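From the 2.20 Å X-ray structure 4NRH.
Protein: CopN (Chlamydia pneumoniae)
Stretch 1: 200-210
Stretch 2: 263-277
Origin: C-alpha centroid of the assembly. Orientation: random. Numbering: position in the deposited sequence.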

# COMPACT_ATOMS: atom_id res chain seq x y z
N ASP A 200 -0.02 14.08 5.32
CA ASP A 200 0.57 14.96 4.32
C ASP A 200 -0.48 15.88 3.73
O ASP A 200 -0.24 17.08 3.53
CB ASP A 200 1.25 14.14 3.22
CG ASP A 200 1.80 15.01 2.10
OD1 ASP A 200 1.03 15.35 1.18
OD2 ASP A 200 3.00 15.36 2.15
N TYR A 201 -1.65 15.32 3.43
CA TYR A 201 -2.74 16.09 2.85
C TYR A 201 -3.24 17.17 3.80
O TYR A 201 -3.35 18.34 3.42
CB TYR A 201 -3.89 15.16 2.46
CG TYR A 201 -5.09 15.88 1.87
CD1 TYR A 201 -5.02 16.46 0.61
CD2 TYR A 201 -6.28 15.98 2.58
CE1 TYR A 201 -6.11 17.12 0.08
CE2 TYR A 201 -7.37 16.64 2.05
CZ TYR A 201 -7.28 17.21 0.79
OH TYR A 201 -8.36 17.86 0.25
N PHE A 202 -3.53 16.79 5.04
CA PHE A 202 -4.09 17.72 6.01
C PHE A 202 -3.08 18.77 6.47
O PHE A 202 -3.46 19.91 6.75
CB PHE A 202 -4.64 16.96 7.21
CG PHE A 202 -5.85 16.13 6.90
CD1 PHE A 202 -6.96 16.72 6.31
CD2 PHE A 202 -5.89 14.78 7.18
CE1 PHE A 202 -8.09 15.97 6.01
CE2 PHE A 202 -7.00 14.03 6.88
CZ PHE A 202 -8.11 14.62 6.30
N GLU A 203 -1.80 18.40 6.55
CA GLU A 203 -0.76 19.35 6.95
C GLU A 203 -0.73 20.56 6.02
O GLU A 203 -0.46 21.68 6.45
CB GLU A 203 0.61 18.67 6.98
CG GLU A 203 1.75 19.59 7.38
CD GLU A 203 3.06 18.86 7.59
OE1 GLU A 203 3.26 17.81 6.94
OE2 GLU A 203 3.89 19.34 8.39
N SER A 204 -1.00 20.32 4.75
CA SER A 204 -1.04 21.38 3.75
C SER A 204 -2.37 22.15 3.77
O SER A 204 -2.38 23.38 3.76
CB SER A 204 -0.79 20.81 2.36
OG SER A 204 -1.30 21.67 1.35
N ARG A 205 -3.47 21.41 3.81
CA ARG A 205 -4.80 22.01 3.62
C ARG A 205 -5.39 22.67 4.86
O ARG A 205 -6.07 23.69 4.75
CB ARG A 205 -5.77 20.95 3.10
CG ARG A 205 -5.30 20.18 1.87
CD ARG A 205 -5.00 21.10 0.70
NE ARG A 205 -6.08 22.05 0.45
CZ ARG A 205 -6.00 23.06 -0.41
NH1 ARG A 205 -4.90 23.24 -1.12
NH2 ARG A 205 -7.04 23.87 -0.58
N VAL A 206 -5.15 22.10 6.04
CA VAL A 206 -5.72 22.63 7.27
C VAL A 206 -5.32 24.09 7.55
O VAL A 206 -6.18 24.91 7.88
CB VAL A 206 -5.36 21.75 8.50
CG1 VAL A 206 -5.66 22.48 9.80
CG2 VAL A 206 -6.12 20.43 8.44
N PRO A 207 -4.02 24.44 7.41
CA PRO A 207 -3.69 25.86 7.59
C PRO A 207 -4.38 26.77 6.58
O PRO A 207 -4.62 27.94 6.87
CB PRO A 207 -2.17 25.89 7.39
CG PRO A 207 -1.72 24.53 7.75
CD PRO A 207 -2.80 23.62 7.26
N ILE A 208 -4.69 26.24 5.40
CA ILE A 208 -5.41 26.99 4.38
C ILE A 208 -6.86 27.25 4.82
O ILE A 208 -7.39 28.34 4.62
CB ILE A 208 -5.40 26.26 3.02
CG1 ILE A 208 -3.96 26.12 2.51
CG2 ILE A 208 -6.26 26.99 2.00
CD1 ILE A 208 -3.85 25.42 1.18
N LEU A 209 -7.47 26.24 5.42
CA LEU A 209 -8.82 26.38 5.96
C LEU A 209 -8.84 27.38 7.11
O LEU A 209 -9.75 28.22 7.20
CB LEU A 209 -9.37 25.03 6.44
CG LEU A 209 -10.74 25.06 7.11
CD1 LEU A 209 -11.78 25.66 6.17
CD2 LEU A 209 -11.16 23.67 7.57
N LEU A 210 -7.84 27.30 7.98
CA LEU A 210 -7.76 28.18 9.14
C LEU A 210 -7.57 29.64 8.74
O LEU A 210 -8.18 30.53 9.33
CB LEU A 210 -6.61 27.74 10.06
CG LEU A 210 -6.78 26.36 10.71
CD1 LEU A 210 -5.64 26.08 11.68
CD2 LEU A 210 -8.12 26.25 11.41
N THR A 263 -18.70 23.07 7.98
CA THR A 263 -18.77 22.88 6.54
C THR A 263 -17.38 22.77 5.91
O THR A 263 -17.14 21.91 5.07
CB THR A 263 -19.53 24.04 5.86
OG1 THR A 263 -20.89 24.06 6.33
CG2 THR A 263 -19.53 23.88 4.35
N GLY A 264 -16.47 23.63 6.35
CA GLY A 264 -15.11 23.64 5.83
C GLY A 264 -14.38 22.33 6.06
O GLY A 264 -13.70 21.83 5.16
N VAL A 265 -14.52 21.78 7.26
CA VAL A 265 -13.89 20.51 7.60
C VAL A 265 -14.52 19.36 6.81
O VAL A 265 -13.81 18.48 6.32
CB VAL A 265 -14.00 20.22 9.11
CG1 VAL A 265 -13.47 18.82 9.42
CG2 VAL A 265 -13.23 21.26 9.90
N LEU A 266 -15.84 19.38 6.69
CA LEU A 266 -16.57 18.36 5.95
C LEU A 266 -16.14 18.34 4.48
O LEU A 266 -15.93 17.27 3.91
CB LEU A 266 -18.08 18.59 6.04
CG LEU A 266 -18.75 18.23 7.37
CD1 LEU A 266 -20.17 18.78 7.41
CD2 LEU A 266 -18.75 16.73 7.57
N ASN A 267 -16.02 19.52 3.88
CA ASN A 267 -15.54 19.63 2.51
C ASN A 267 -14.11 19.12 2.39
O ASN A 267 -13.73 18.54 1.37
CB ASN A 267 -15.63 21.08 2.03
CG ASN A 267 -17.04 21.50 1.70
OD1 ASN A 267 -17.87 20.69 1.29
ND2 ASN A 267 -17.34 22.79 1.89
N LEU A 268 -13.32 19.36 3.43
CA LEU A 268 -11.94 18.90 3.47
C LEU A 268 -11.89 17.37 3.53
O LEU A 268 -11.09 16.74 2.84
CB LEU A 268 -11.22 19.50 4.67
CG LEU A 268 -9.71 19.29 4.70
CD1 LEU A 268 -9.10 19.79 3.41
CD2 LEU A 268 -9.09 19.99 5.90
N PHE A 269 -12.75 16.79 4.36
CA PHE A 269 -12.86 15.33 4.46
C PHE A 269 -13.29 14.71 3.14
O PHE A 269 -12.75 13.68 2.72
CB PHE A 269 -13.84 14.94 5.57
CG PHE A 269 -13.26 15.02 6.95
CD1 PHE A 269 -11.91 15.29 7.14
CD2 PHE A 269 -14.05 14.80 8.06
CE1 PHE A 269 -11.38 15.36 8.41
CE2 PHE A 269 -13.53 14.87 9.34
CZ PHE A 269 -12.18 15.15 9.51
N PHE A 270 -14.27 15.33 2.49
CA PHE A 270 -14.79 14.83 1.22
C PHE A 270 -13.72 14.89 0.13
O PHE A 270 -13.57 13.96 -0.66
CB PHE A 270 -16.03 15.61 0.79
CG PHE A 270 -16.76 15.00 -0.37
CD1 PHE A 270 -16.43 15.33 -1.67
CD2 PHE A 270 -17.78 14.08 -0.16
CE1 PHE A 270 -17.10 14.76 -2.74
CE2 PHE A 270 -18.45 13.51 -1.22
CZ PHE A 270 -18.11 13.85 -2.51
N SER A 271 -12.99 16.00 0.10
CA SER A 271 -11.90 16.18 -0.86
C SER A 271 -10.79 15.16 -0.62
O SER A 271 -10.11 14.75 -1.55
CB SER A 271 -11.35 17.60 -0.78
OG SER A 271 -12.38 18.56 -0.91
N ALA A 272 -10.62 14.76 0.64
CA ALA A 272 -9.57 13.81 1.01
C ALA A 272 -9.82 12.43 0.41
O ALA A 272 -8.88 11.65 0.24
CB ALA A 272 -9.47 13.71 2.53
N LEU A 273 -11.07 12.14 0.09
CA LEU A 273 -11.44 10.83 -0.45
C LEU A 273 -10.85 10.58 -1.83
O LEU A 273 -10.70 9.43 -2.25
CB LEU A 273 -12.96 10.68 -0.50
CG LEU A 273 -13.69 10.78 0.84
CD1 LEU A 273 -15.19 10.81 0.62
CD2 LEU A 273 -13.30 9.64 1.75
N ARG A 274 -10.51 11.65 -2.54
CA ARG A 274 -9.89 11.53 -3.85
C ARG A 274 -8.43 11.97 -3.85
O ARG A 274 -7.76 11.91 -4.88
CB ARG A 274 -10.66 12.34 -4.89
CG ARG A 274 -10.51 13.85 -4.74
CD ARG A 274 -11.02 14.57 -5.98
NE ARG A 274 -11.25 15.99 -5.72
CZ ARG A 274 -10.33 16.93 -5.88
NH1 ARG A 274 -9.11 16.61 -6.29
NH2 ARG A 274 -10.62 18.20 -5.63
N GLN A 275 -7.93 12.41 -2.70
CA GLN A 275 -6.57 12.93 -2.61
C GLN A 275 -5.67 12.05 -1.75
O GLN A 275 -4.45 12.18 -1.77
CB GLN A 275 -6.57 14.36 -2.05
CG GLN A 275 -7.30 15.36 -2.93
CD GLN A 275 -6.56 15.66 -4.22
OE1 GLN A 275 -6.79 15.02 -5.24
NE2 GLN A 275 -5.66 16.64 -4.17
N THR A 276 -6.28 11.15 -0.98
CA THR A 276 -5.52 10.24 -0.13
C THR A 276 -5.48 8.84 -0.74
O THR A 276 -6.25 8.53 -1.66
CB THR A 276 -6.11 10.17 1.29
OG1 THR A 276 -7.48 9.76 1.23
CG2 THR A 276 -6.02 11.53 1.97
N SER A 277 -4.59 8.01 -0.23
CA SER A 277 -4.33 6.68 -0.79
C SER A 277 -5.56 5.78 -0.81
O SER A 277 -6.33 5.74 0.15
CB SER A 277 -3.21 6.00 -0.02
OG SER A 277 -3.03 4.66 -0.46

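The centre of the contact is Leu268, whose side chain fits as a knob into a hole formed by Tyr201, Phe202, Arg205 and Val206 on the facing helix. Its CA-to-CB bond points sideways, but with chi1 at -170° (t) and chi2 at 55° (p) the end of the side chain comes nearer to the other helix. The distances place it within the four-residue hole: Leu268 CD1 lies 3.5 Å from Arg205 CB and 3.8 Å from Tyr201 CE2, Leu268 CD2 is 3.9 Å from Val206 CG2, and Leu268 CG is 3.9 Å from Phe202 CE1, at the edge of that ring. The contact with Arg205 is thus made through the aliphatic base of its side chain, while its guanidinium lies farther off.

Next to this knob, Phe202 reaches Phe269, with Phe202 CZ 3.9 Å from Phe269 CD1. The ring centroids are 6.0 Å apart and the planes meet at 72°, an oblique arrangement. Ala272 touches both aromatic residues of the first stretch: Ala272 CB is 3.6 Å from Tyr201 CE2 and 4.1 Å from Phe202 CZ.

The helices run nearly antiparallel, at 156°, with a closest axial approach of 10.8 Å. This direction pairs Leu209 with Gly264 at one end of the contact, where their CA atoms are 6.9 Å apart. Leu209 CD2 packs 3.8 Å from Gly264 C and 3.9 Å from Val265 CG2. The absence of a side chain at Gly264 matters here, because an ideally placed CB would lie 2.7 Å from Leu209 CD1, a clash.

At the other end, Tyr201 points toward the second stretch and has the largest covered area of any residue in the contact, 113 Å². Its ring extends the apolar packing past the knob to Gln275, with Tyr201 CE1 3.5 Å from Gln275 CB, while Tyr201 CB is 4.2 Å from Thr276 CG2.

The polar edge adds no hydrogen bond between the stretches. Tyr201 OH approaches Ser271 through carbon, at 3.2 Å from Ser271 CB, whereas the serine hydroxyl bonds within its own helix: Ser271 OG donates to Asn267 O at 2.6 Å. Similarly, Thr276 OG1 donates to Ala272 O at 2.6 Å, and Thr276 N bonds to the same Ala272 O at 2.9 Å. The Ser271 and Thr276 hydroxyls thus bond to backbone of their own stretch. With no hydrogen bond across, the 513 Å² buried between the stretches comes from packing, mostly between side chains and at Gly264 against backbone.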